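Local coordinates for protein cytochrome P450 CYP260B1 (Sorangium cellulosum, PDB 5HIW) that is a bacterial haem protein of the cytochrome P450 superfamily, holding a haem group with a water on its iron inside a mostly helical fold, at residues S97-E100 with E101-V104; G134-S137 with A138-L142; G76-A79 with H80-M83; R61-T65 with G66-G70; V42-G45 with A46-V49. All blocks are in the same frame, centred on the assembly; numbering follows the deposited sequence. Where two conformers were deposited one is given.

Contact 1. Residues S97-E100 with E101-V104; sequences SRYE and EATV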
# COMPACT_ATOMS: atom_id res chain seq x y z
N SER A 97 -3.95 -9.55 16.07
CA SER A 97 -3.03 -10.01 17.08
C SER A 97 -2.77 -11.52 16.92
O SER A 97 -1.64 -11.98 17.10
CB SER A 97 -3.68 -9.80 18.49
OG SER A 97 -2.93 -10.43 19.46
N ARG A 98 -3.80 -12.25 16.53
CA ARG A 98 -3.63 -13.70 16.32
C ARG A 98 -2.54 -13.98 15.32
O ARG A 98 -1.68 -14.87 15.57
CB ARG A 98 -4.92 -14.34 15.78
CG ARG A 98 -4.75 -15.85 15.52
CD ARG A 98 -6.14 -16.50 15.31
NE ARG A 98 -6.86 -16.16 16.55
CZ ARG A 98 -8.16 -16.31 16.80
NH1 ARG A 98 -8.99 -16.88 15.91
NH2 ARG A 98 -8.62 -15.88 17.99
N TYR A 99 -2.62 -13.27 14.22
CA TYR A 99 -1.63 -13.46 13.11
C TYR A 99 -0.32 -12.76 13.30
O TYR A 99 0.73 -13.23 12.80
CB TYR A 99 -2.29 -13.26 11.75
CG TYR A 99 -3.28 -14.39 11.59
CD1 TYR A 99 -2.83 -15.72 11.46
CD2 TYR A 99 -4.64 -14.16 11.60
CE1 TYR A 99 -3.73 -16.77 11.40
CE2 TYR A 99 -5.54 -15.17 11.59
CZ TYR A 99 -5.09 -16.49 11.47
OH TYR A 99 -6.01 -17.53 11.41
N GLU A 100 -0.31 -11.74 14.15
CA GLU A 100 0.96 -11.31 14.68
C GLU A 100 1.73 -12.43 15.31
O GLU A 100 2.97 -12.61 15.04
CB GLU A 100 0.78 -10.12 15.66
CG GLU A 100 2.03 -9.79 16.49
CD GLU A 100 2.00 -8.38 17.15
OE1 GLU A 100 1.07 -7.63 16.95
OE2 GLU A 100 2.95 -8.01 17.83
N GLU A 101 1.07 -13.19 16.17
CA GLU A 101 1.80 -14.20 16.90
C GLU A 101 2.05 -15.43 16.02
O GLU A 101 3.11 -16.04 16.05
CB GLU A 101 1.02 -14.60 18.17
CG GLU A 101 1.74 -15.64 19.02
CD GLU A 101 1.53 -17.10 18.60
OE1 GLU A 101 0.56 -17.44 17.87
OE2 GLU A 101 2.36 -17.91 19.05
N ALA A 102 1.03 -15.83 15.30
CA ALA A 102 1.11 -17.11 14.54
C ALA A 102 1.85 -16.98 13.24
O ALA A 102 2.45 -17.95 12.78
CB ALA A 102 -0.30 -17.62 14.28
N THR A 103 1.85 -15.81 12.60
CA THR A 103 2.41 -15.71 11.25
C THR A 103 3.44 -14.64 11.02
O THR A 103 4.50 -14.92 10.53
CB THR A 103 1.30 -15.49 10.21
OG1 THR A 103 0.48 -16.67 10.11
CG2 THR A 103 1.85 -15.21 8.87
N VAL A 104 3.14 -13.40 11.34
CA VAL A 104 4.07 -12.31 10.98
C VAL A 104 5.35 -12.36 11.79
O VAL A 104 6.41 -12.20 11.22
CB VAL A 104 3.33 -10.97 11.04
CG1 VAL A 104 4.27 -9.81 10.69
CG2 VAL A 104 2.10 -10.97 10.14
O HOH W 1 -1.84 -16.64 17.59
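Ser97-Glu100 and Glu101-Val104 meet as successive turns within helix 93-113, a partly buried local contact whose central event is a change of hydrogen-bond spacing at Tyr99. The first turn is regular: Ala102 N reaches Arg98 O at 2.9 Å, four residues back. Tyr99 O then takes two donors, Thr103 N at 2.8 Å and Val104 N at 2.8 Å, and the second N-H is the straighter (167° against 146°). The five-residue step to Val104 marks a pi-type widening of an otherwise alpha-helical segment. Tyr99 CG stands beside its own backbone N (chi1 -66°), which brings CD1 to 3.7 Å from Thr103 OG1; that oxygen lies at the ring edge, near its plane, while Arg98 CG covers one face. The tyrosine hydroxyl is bonded farther off, to Asp197 O. On the solvent side a water donates to both Arg98 O, at 2.7 Å, and Glu101 OE1, bridging carbonyl and carboxylate; a bend at the second torsion turns the Glu101 chain back toward it. Glu100 extends away instead, to a salt bridge with Arg349 of helix 341-358.

Contact 2. Residues G134-S137 with A138-L142; sequences GVTS and ALFGL
Ser137, Thr136 and Ala138 lose the most surface here, where the last turn of helix 130-140 runs into the loop at Gly141 and Leu142. Ser137 has the largest share because the chain folds back over it: its carbonyl O accepts from Leu142 N at 2.9 Å, a five-residue step with an N-H...O angle of 141°, and receives a weak bond from Phe140 N. The side chain lies along the same turn, OG beside its backbone N (chi1 -74°) and 3.8 Å from Leu142 CB. Gly141, with phi of +73°, is the first residue to leave helical geometry, and the bond from Leu142 N to Ser137 O spans the same turn. Together they are consistent with a C-terminal capping turn. Thr136 O accepts from Phe140 N at 3.2 Å, and the ring lies close to the same carbonyl, with CD2 3.2 Å from Thr136 O. The threonine methyl CG2 approaches that ring carbon obliquely, while its hydroxyl turns back to Pro132 O. Ala138 continues the helical pattern through its N to Gly134 O, and its CB rests 3.5 Å from that oxygen. One residue further, Val135 and Leu139 lie side by side and point the same way, CG1 of the valine 3.5 Å from CD1 of the leucine; Leu139 CB also covers one face of the Phe140 ring. Beyond this turn Phe140 packs against helices 218-229 and 199-209, whereas Leu142 rests on helix 167-191.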
# COMPACT_ATOMS: atom_id res chain seq x y z
N GLY A 134 6.94 -13.97 2.42
CA GLY A 134 6.69 -14.94 3.46
C GLY A 134 5.31 -14.85 4.10
O GLY A 134 4.60 -15.87 4.37
N VAL A 135 4.85 -13.64 4.32
CA VAL A 135 3.58 -13.48 5.07
C VAL A 135 2.38 -13.92 4.31
O VAL A 135 1.47 -14.54 4.86
CB VAL A 135 3.44 -12.00 5.58
CG1 VAL A 135 1.96 -11.71 5.97
CG2 VAL A 135 4.41 -11.70 6.68
N THR A 136 2.31 -13.64 3.00
CA THR A 136 1.13 -13.88 2.24
C THR A 136 0.88 -15.40 2.13
O THR A 136 -0.24 -15.82 2.30
CB THR A 136 1.30 -13.34 0.77
OG1 THR A 136 1.64 -11.94 0.83
CG2 THR A 136 0.06 -13.60 -0.15
N SER A 137 1.90 -16.17 1.80
CA SER A 137 1.72 -17.64 1.70
C SER A 137 1.32 -18.22 3.05
O SER A 137 0.42 -19.04 3.09
CB SER A 137 2.98 -18.33 1.16
OG SER A 137 3.00 -18.04 -0.26
N ALA A 138 1.94 -17.77 4.11
CA ALA A 138 1.62 -18.28 5.46
C ALA A 138 0.23 -17.94 5.93
O ALA A 138 -0.44 -18.79 6.55
CB ALA A 138 2.58 -17.84 6.45
N LEU A 139 -0.19 -16.71 5.70
CA LEU A 139 -1.59 -16.31 5.99
C LEU A 139 -2.61 -17.14 5.26
O LEU A 139 -3.68 -17.38 5.82
CB LEU A 139 -1.89 -14.85 5.68
CG LEU A 139 -1.26 -13.82 6.60
CD1 LEU A 139 -1.52 -12.39 6.09
CD2 LEU A 139 -1.77 -13.87 8.04
N PHE A 140 -2.35 -17.50 4.00
CA PHE A 140 -3.37 -18.09 3.21
C PHE A 140 -3.19 -19.60 2.90
O PHE A 140 -3.96 -20.12 2.08
CB PHE A 140 -3.65 -17.27 1.96
CG PHE A 140 -4.04 -15.82 2.23
CD1 PHE A 140 -5.24 -15.51 2.91
CD2 PHE A 140 -3.22 -14.75 1.83
CE1 PHE A 140 -5.59 -14.18 3.15
CE2 PHE A 140 -3.54 -13.46 2.09
CZ PHE A 140 -4.76 -13.14 2.73
N GLY A 141 -2.28 -20.25 3.59
CA GLY A 141 -2.11 -21.72 3.56
C GLY A 141 -1.49 -22.13 2.23
O GLY A 141 -1.64 -23.26 1.82
N LEU A 142 -0.80 -21.21 1.56
CA LEU A 142 -0.11 -21.57 0.32
C LEU A 142 1.20 -22.22 0.65
O LEU A 142 1.93 -21.80 1.51
CB LEU A 142 0.07 -20.38 -0.62
CG LEU A 142 -1.18 -19.76 -1.18
CD1 LEU A 142 -0.95 -18.31 -1.70
CD2 LEU A 142 -1.74 -20.60 -2.31

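Contact 3. Residues G76-A79 with H80-M83; sequences GGEA and HTRM. With HEM (protoporphyrin IX containing Fe), chain B.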
# COMPACT_ATOMS: atom_id res chain seq x y z
N GLY A 76 -20.42 0.15 -4.62
CA GLY A 76 -20.97 1.31 -3.89
C GLY A 76 -22.19 0.84 -3.11
O GLY A 76 -22.46 -0.35 -2.99
N GLY A 77 -22.93 1.77 -2.55
CA GLY A 77 -24.20 1.44 -1.89
C GLY A 77 -24.15 0.28 -0.94
O GLY A 77 -23.21 0.12 -0.15
N GLU A 78 -25.15 -0.57 -1.08
CA GLU A 78 -25.45 -1.61 -0.14
C GLU A 78 -24.55 -2.79 -0.37
O GLU A 78 -24.20 -3.54 0.55
CB GLU A 78 -26.90 -2.07 -0.39
CG GLU A 78 -27.53 -2.70 0.81
CD GLU A 78 -27.61 -1.68 1.91
OE1 GLU A 78 -28.47 -0.77 1.80
OE2 GLU A 78 -26.75 -1.75 2.83
N ALA A 79 -24.24 -2.97 -1.64
CA ALA A 79 -23.30 -4.01 -2.04
C ALA A 79 -21.98 -3.80 -1.25
O ALA A 79 -21.46 -4.74 -0.69
CB ALA A 79 -23.05 -3.93 -3.53
N HIS A 80 -21.52 -2.57 -1.20
CA HIS A 80 -20.21 -2.35 -0.57
C HIS A 80 -20.35 -2.53 0.91
O HIS A 80 -19.52 -3.14 1.56
CB HIS A 80 -19.64 -0.99 -0.90
CG HIS A 80 -18.33 -0.72 -0.23
ND1 HIS A 80 -18.24 -0.07 0.99
CD2 HIS A 80 -17.06 -1.06 -0.58
CE1 HIS A 80 -16.97 -0.02 1.36
NE2 HIS A 80 -16.23 -0.62 0.44
N THR A 81 -21.45 -2.04 1.48
CA THR A 81 -21.58 -2.15 2.91
C THR A 81 -21.53 -3.57 3.43
O THR A 81 -20.88 -3.82 4.46
CB THR A 81 -22.87 -1.43 3.42
OG1 THR A 81 -22.85 -0.09 2.92
CG2 THR A 81 -22.90 -1.43 4.97
N ARG A 82 -22.22 -4.47 2.72
CA ARG A 82 -22.34 -5.89 3.07
C ARG A 82 -20.96 -6.61 2.96
O ARG A 82 -20.52 -7.31 3.88
CB ARG A 82 -23.42 -6.54 2.15
CG ARG A 82 -23.72 -8.02 2.42
CD ARG A 82 -24.82 -8.66 1.53
NE ARG A 82 -26.15 -8.07 1.73
CZ ARG A 82 -26.93 -8.31 2.78
NH1 ARG A 82 -26.54 -9.10 3.76
NH2 ARG A 82 -28.09 -7.70 2.87
N MET A 83 -20.26 -6.38 1.86
CA MET A 83 -18.97 -7.04 1.60
C MET A 83 -17.93 -6.43 2.52
O MET A 83 -17.13 -7.12 3.09
CB MET A 83 -18.56 -6.91 0.15
CG MET A 83 -19.47 -7.69 -0.79
SD MET A 83 -19.65 -9.41 -0.31
CE MET A 83 -17.92 -9.85 -0.02
CHA HEM B . -8.04 0.20 -0.33
CHB HEM B . -3.51 1.85 0.34
CHC HEM B . -2.32 -2.27 2.48
CHD HEM B . -6.45 -4.15 0.93
C1A HEM B . -6.96 1.03 -0.28
C2A HEM B . -6.93 2.38 -0.72
C3A HEM B . -5.66 2.86 -0.50
C4A HEM B . -4.88 1.76 -0.02
CMA HEM B . -5.16 4.28 -0.84
CAA HEM B . -8.12 3.20 -1.20
CBA HEM B . -8.42 2.87 -2.67
CGA HEM B . -9.40 3.81 -3.28
O1A HEM B . -10.10 4.56 -2.54
O2A HEM B . -9.38 3.99 -4.53
C1B HEM B . -2.79 0.88 0.92
C2B HEM B . -1.45 1.10 1.40
C3B HEM B . -1.13 -0.08 2.02
C4B HEM B . -2.25 -1.01 1.89
CMB HEM B . -0.51 2.31 1.23
CAB HEM B . 0.18 -0.29 2.60
CBB HEM B . 0.78 -1.38 2.95
C1C HEM B . -3.36 -3.17 2.25
C2C HEM B . -3.35 -4.50 2.77
C3C HEM B . -4.52 -5.03 2.32
C4C HEM B . -5.20 -4.06 1.51
CMC HEM B . -2.19 -5.01 3.61
CAC HEM B . -5.07 -6.38 2.57
CBC HEM B . -4.77 -7.03 3.68
C1D HEM B . -7.19 -3.07 0.48
C2D HEM B . -8.58 -3.29 0.00
C3D HEM B . -9.03 -2.09 -0.36
C4D HEM B . -7.93 -1.15 -0.07
CMD HEM B . -9.32 -4.61 -0.15
CAD HEM B . -10.44 -1.71 -0.85
CBD HEM B . -11.26 -1.29 0.35
CGD HEM B . -12.70 -0.92 -0.02
O1D HEM B . -13.04 -0.58 -1.19
O2D HEM B . -13.62 -0.93 0.88
NA HEM B . -5.67 0.69 0.17
NB HEM B . -3.24 -0.32 1.35
NC HEM B . -4.46 -2.89 1.57
ND HEM B . -6.83 -1.76 0.39
FE HEM B . -5.10 -1.05 0.89
O HOH W 2 -4.35 -1.62 -1.20
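Backbone bonds of the four-residue kind run from His80 N to Gly76 O (3.0 Å), from Thr81 N to Gly77 O, from Arg82 N to Glu78 O and from Met83 N to Ala79 O, which puts this contact in the first turns of helix 77-90. Gly77 enters with phi of +47°, a value that favours glycine. Its carbonyl O is gripped twice by Thr81: the backbone N donates at 3.2 Å, tilted a little from the carbonyl plane, and OG1 donates at 3.1 Å from above that plane. The hydroxyl can do this because OG1 stands beside its own backbone N (chi1 -53°), directed back along the helix. Glu78 bends at chi2, and its OE2 comes over Thr81 CB at 3.9 Å.

His80 carries the contact from this helical turn to the haem pocket. Its CB lies 3.6 Å from Gly76 O, and the ring leads away from the turn so that NE2 donates to HEM O2D at 2.7 Å. That bond is nearly straight, 168°, and the propionate carbon CGD lies in the plane at the ring edge. His336 packs edge-to-face with the same ring and gives the haem another hydrogen bond through ND1; Arg84, Arg280 and Tyr63 are also hydrogen-bonded to the haem. Met83 remains with the helix, its CG 3.6 Å from Ala79 O.

Contact 4. Residues R61-T65 with G66-G70; sequences RTYDT and GIMKG. With HEM (protoporphyrin IX containing Fe), chain B.
Tyr63 and Met68 meet across this loop: in the tyrosine conformer given, CD1 of the ring is 4.3 Å from the methionine CE, which comes to it obliquely. A shorter contact lies behind the side chains, where Met68 CB sits 3.3 Å from Tyr63 O. In that same conformer the phenol reaches the cofactor: OH donates to HEM O2A at 2.7 Å, and that oxygen lies in the plane of the ring at its edge. Asp64 makes the main polar closure. Gly70 N meets Asp64 OD1 at 2.8 Å with an N-H...O angle of 157°, nearly in line with the carboxylate C-O bond. With CG swung to the far side from the backbone N (chi1 -159°), the carboxylate also lies across Lys69, whose CG is 3.2 Å from OD1. The backbone turns tightly around these groups: Asp64 centres an inverse gamma turn, Gly66 turns with phi of +55°, and Met68 N returns a weak bond to Thr65 O at 3.0 Å. Outside, Met68 rests on Val161 and Leu227, and Tyr63 on Ile278 of strand 277-282. The whole is a compact loop between strand 58-59 and helix 77-90 that contributes a tyrosine to the haem-propionate site of a P450.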
# COMPACT_ATOMS: atom_id res chain seq x y z
N ARG A 61 -15.71 3.30 -10.81
CA ARG A 61 -16.03 2.56 -12.04
C ARG A 61 -14.79 2.13 -12.82
O ARG A 61 -14.75 1.03 -13.37
CB ARG A 61 -16.95 3.44 -12.93
CG ARG A 61 -17.39 2.77 -14.25
CD ARG A 61 -18.01 3.77 -15.17
NE ARG A 61 -19.28 4.19 -14.66
CZ ARG A 61 -20.43 3.54 -14.90
NH1 ARG A 61 -20.46 2.44 -15.64
NH2 ARG A 61 -21.55 4.00 -14.38
N THR A 62 -13.74 2.97 -12.78
CA THR A 62 -12.52 2.70 -13.58
C THR A 62 -11.83 1.46 -13.12
O THR A 62 -11.17 0.79 -13.92
CB THR A 62 -11.50 3.84 -13.58
OG1 THR A 62 -11.00 4.02 -12.26
CG2 THR A 62 -12.07 5.14 -14.07
N TYR A 63 -12.04 1.05 -11.87
CA TYR A 63 -11.41 -0.16 -11.34
C TYR A 63 -12.13 -1.41 -11.79
O TYR A 63 -11.60 -2.48 -11.62
CB TYR A 63 -11.50 -0.26 -9.81
CG TYR A 63 -10.52 0.47 -8.91
CD1 TYR A 63 -9.20 0.00 -8.71
CD2 TYR A 63 -10.95 1.54 -8.13
CE1 TYR A 63 -8.33 0.67 -7.83
CE2 TYR A 63 -10.10 2.18 -7.23
CZ TYR A 63 -8.80 1.76 -7.08
OH TYR A 63 -8.00 2.42 -6.16
N ASP A 64 -13.38 -1.28 -12.27
CA ASP A 64 -14.30 -2.45 -12.50
C ASP A 64 -14.09 -3.11 -13.87
O ASP A 64 -14.94 -3.01 -14.77
CB ASP A 64 -15.73 -1.97 -12.34
CG ASP A 64 -16.71 -3.06 -12.06
OD1 ASP A 64 -16.33 -4.21 -11.83
OD2 ASP A 64 -17.92 -2.74 -11.99
N THR A 65 -12.97 -3.80 -13.96
CA THR A 65 -12.46 -4.35 -15.19
C THR A 65 -11.48 -5.49 -14.88
O THR A 65 -10.82 -5.56 -13.80
CB THR A 65 -11.78 -3.28 -16.06
OG1 THR A 65 -11.50 -3.84 -17.34
CG2 THR A 65 -10.47 -2.83 -15.44
N GLY A 66 -11.38 -6.40 -15.83
CA GLY A 66 -10.47 -7.50 -15.71
C GLY A 66 -10.71 -8.25 -14.46
O GLY A 66 -11.86 -8.46 -14.07
N ILE A 67 -9.61 -8.61 -13.78
CA ILE A 67 -9.66 -9.50 -12.63
C ILE A 67 -10.19 -8.74 -11.42
O ILE A 67 -10.51 -9.38 -10.43
CB ILE A 67 -8.31 -10.11 -12.26
CG1 ILE A 67 -7.34 -9.05 -11.65
CG2 ILE A 67 -7.63 -10.79 -13.44
CD1 ILE A 67 -5.92 -9.58 -11.50
N MET A 68 -10.29 -7.44 -11.52
CA MET A 68 -10.91 -6.65 -10.46
C MET A 68 -12.42 -6.50 -10.61
O MET A 68 -13.07 -5.85 -9.74
CB MET A 68 -10.31 -5.25 -10.42
CG MET A 68 -8.81 -5.20 -10.15
SD MET A 68 -8.52 -5.68 -8.45
CE MET A 68 -9.24 -4.20 -7.66
N LYS A 69 -13.01 -7.05 -11.66
CA LYS A 69 -14.44 -6.81 -11.90
C LYS A 69 -15.30 -7.33 -10.75
O LYS A 69 -15.15 -8.46 -10.31
CB LYS A 69 -14.90 -7.41 -13.24
CG LYS A 69 -16.26 -6.83 -13.70
CD LYS A 69 -16.59 -7.11 -15.17
CE LYS A 69 -17.22 -8.49 -15.36
NZ LYS A 69 -17.14 -9.00 -16.77
N GLY A 70 -16.21 -6.49 -10.23
CA GLY A 70 -17.12 -6.94 -9.17
C GLY A 70 -16.48 -7.08 -7.80
O GLY A 70 -17.11 -7.57 -6.89
CHA HEM B . -8.04 0.20 -0.33
CHB HEM B . -3.51 1.85 0.34
CHC HEM B . -2.32 -2.27 2.48
CHD HEM B . -6.45 -4.15 0.93
C1A HEM B . -6.96 1.03 -0.28
C2A HEM B . -6.93 2.38 -0.72
C3A HEM B . -5.66 2.86 -0.50
C4A HEM B . -4.88 1.76 -0.02
CMA HEM B . -5.16 4.28 -0.84
CAA HEM B . -8.12 3.20 -1.20
CBA HEM B . -8.42 2.87 -2.67
CGA HEM B . -9.40 3.81 -3.28
O1A HEM B . -10.10 4.56 -2.54
O2A HEM B . -9.38 3.99 -4.53
C1B HEM B . -2.79 0.88 0.92
C2B HEM B . -1.45 1.10 1.40
C3B HEM B . -1.13 -0.08 2.02
C4B HEM B . -2.25 -1.01 1.89
CMB HEM B . -0.51 2.31 1.23
CAB HEM B . 0.18 -0.29 2.60
CBB HEM B . 0.78 -1.38 2.95
C1C HEM B . -3.36 -3.17 2.25
C2C HEM B . -3.35 -4.50 2.77
C3C HEM B . -4.52 -5.03 2.32
C4C HEM B . -5.20 -4.06 1.51
CMC HEM B . -2.19 -5.01 3.61
CAC HEM B . -5.07 -6.38 2.57
CBC HEM B . -4.77 -7.03 3.68
C1D HEM B . -7.19 -3.07 0.48
C2D HEM B . -8.58 -3.29 0.00
C3D HEM B . -9.03 -2.09 -0.36
C4D HEM B . -7.93 -1.15 -0.07
CMD HEM B . -9.32 -4.61 -0.15
CAD HEM B . -10.44 -1.71 -0.85
CBD HEM B . -11.26 -1.29 0.35
CGD HEM B . -12.70 -0.92 -0.02
O1D HEM B . -13.04 -0.58 -1.19
O2D HEM B . -13.62 -0.93 0.88
NA HEM B . -5.67 0.69 0.17
NB HEM B . -3.24 -0.32 1.35
NC HEM B . -4.46 -2.89 1.57
ND HEM B . -6.83 -1.76 0.39
FE HEM B . -5.10 -1.05 0.89
O HOH W 2 -4.35 -1.62 -1.20

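Contact 5. Residues V42-G45 with A46-V49; sequences VLRG and ADVV
Apolar packing joins Val42, the last residue of strand 39-42, to the first turn of helix 45-53. Val42 CG1, placed across CB from its backbone N (chi1 -171°), presses on Asp47 CB at 3.4 Å, the two side chains crossing at about a right angle. The same methyl lies 3.9 Å from Val48 CG2 as these valines slide past one another in opposite directions. Val48 CG2 also rests against backbone oxygens, 3.5 Å from Val42 O and 3.4 Å from Arg44 O, so one methyl touches both the strand end and the helix start.

The backbone bonds define the helix itself. Arg44 holds the N-cap position, and Val48 N donates to its carbonyl O at 2.8 Å; Val49 N follows to Gly45 O at 2.9 Å with a nearly straight N-H...O angle of 172°. This is a strand-to-helix turn on the sheet of the P450 fold: Val42 is still hydrogen-bonded to strand 298-302, where Leu301 touches both Val42 and Val48.

Among polar groups, Arg44 and Asp47 run side by side in the same direction, their guanidinium and carboxylate planes 15° apart. They form no salt bridge, since Arg44 NE is 5.1 Å from Asp47 OD2; the closer approach is that of Arg44 CB to the same carboxylate oxygen, 3.8 Å. Each charged end has another partner: Arg44 NE bonds to Ala26 O, and Asp47 OD2 to Ser30 OG, which also accepts from Arg44 N.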
# COMPACT_ATOMS: atom_id res chain seq x y z
N VAL A 42 -6.20 16.19 -8.96
CA VAL A 42 -6.53 17.04 -7.82
C VAL A 42 -5.45 16.97 -6.79
O VAL A 42 -5.08 15.86 -6.26
CB VAL A 42 -7.84 16.60 -7.17
CG1 VAL A 42 -8.30 17.59 -6.14
CG2 VAL A 42 -8.89 16.46 -8.27
N LEU A 43 -4.94 18.13 -6.49
CA LEU A 43 -3.86 18.24 -5.52
C LEU A 43 -4.26 18.63 -4.09
O LEU A 43 -3.80 17.97 -3.16
CB LEU A 43 -2.77 19.18 -5.98
CG LEU A 43 -1.95 18.79 -7.23
CD1 LEU A 43 -0.99 19.93 -7.63
CD2 LEU A 43 -1.16 17.50 -6.97
N ARG A 44 -5.06 19.68 -3.89
CA ARG A 44 -5.25 20.20 -2.51
C ARG A 44 -6.01 19.18 -1.67
O ARG A 44 -7.00 18.57 -2.12
CB ARG A 44 -6.01 21.51 -2.43
CG ARG A 44 -5.14 22.64 -3.02
CD ARG A 44 -5.90 23.94 -3.09
NE ARG A 44 -5.09 24.88 -3.87
CZ ARG A 44 -5.45 26.13 -4.16
NH1 ARG A 44 -6.61 26.66 -3.73
NH2 ARG A 44 -4.62 26.84 -4.92
N GLY A 45 -5.51 19.04 -0.47
CA GLY A 45 -6.07 18.11 0.50
C GLY A 45 -7.56 18.24 0.69
O GLY A 45 -8.26 17.26 0.71
N ALA A 46 -8.07 19.47 0.83
CA ALA A 46 -9.51 19.68 1.00
C ALA A 46 -10.32 19.28 -0.19
O ALA A 46 -11.42 18.78 -0.03
CB ALA A 46 -9.80 21.16 1.37
N ASP A 47 -9.78 19.47 -1.41
CA ASP A 47 -10.45 19.02 -2.60
C ASP A 47 -10.40 17.50 -2.74
O ASP A 47 -11.40 16.87 -3.13
CB ASP A 47 -9.83 19.64 -3.83
CG ASP A 47 -10.00 21.20 -3.85
OD1 ASP A 47 -10.99 21.65 -3.27
OD2 ASP A 47 -9.18 21.91 -4.49
N VAL A 48 -9.29 16.91 -2.35
CA VAL A 48 -9.19 15.47 -2.43
C VAL A 48 -10.20 14.81 -1.43
O VAL A 48 -10.95 13.93 -1.80
CB VAL A 48 -7.75 14.96 -2.14
CG1 VAL A 48 -7.76 13.42 -1.99
CG2 VAL A 48 -6.82 15.36 -3.28
N VAL A 49 -10.24 15.29 -0.20
CA VAL A 49 -11.19 14.78 0.81
C VAL A 49 -12.62 14.93 0.36
O VAL A 49 -13.45 14.00 0.50
CB VAL A 49 -10.90 15.44 2.14
CG1 VAL A 49 -11.99 15.19 3.17
CG2 VAL A 49 -9.50 14.98 2.66

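Along the chain the order is contact 5, contact 4, contact 3, contact 1 and contact 2. Contacts 3 and 4 have centres 15 Å apart and do not touch each other, yet both reach the haem, one through each propionate. Contacts 1 and 2 do touch: helices 93-113 and 130-140 pack where Thr103 CG2 meets Ala138 CB at 3.7 Å and Tyr99 CB meets Leu139 CD2 at 3.8 Å. Contact 5, beside the mixed sheet, lies across the chain's centre from that pair, its centre 36 Å from contact 1 and 37 Å from contact 2. Of the five, contacts 3 and 4 bind the haem, from the start of helix 77-90 and the loop before it; contacts 1, 2 and 5 are packing within the surrounding fold.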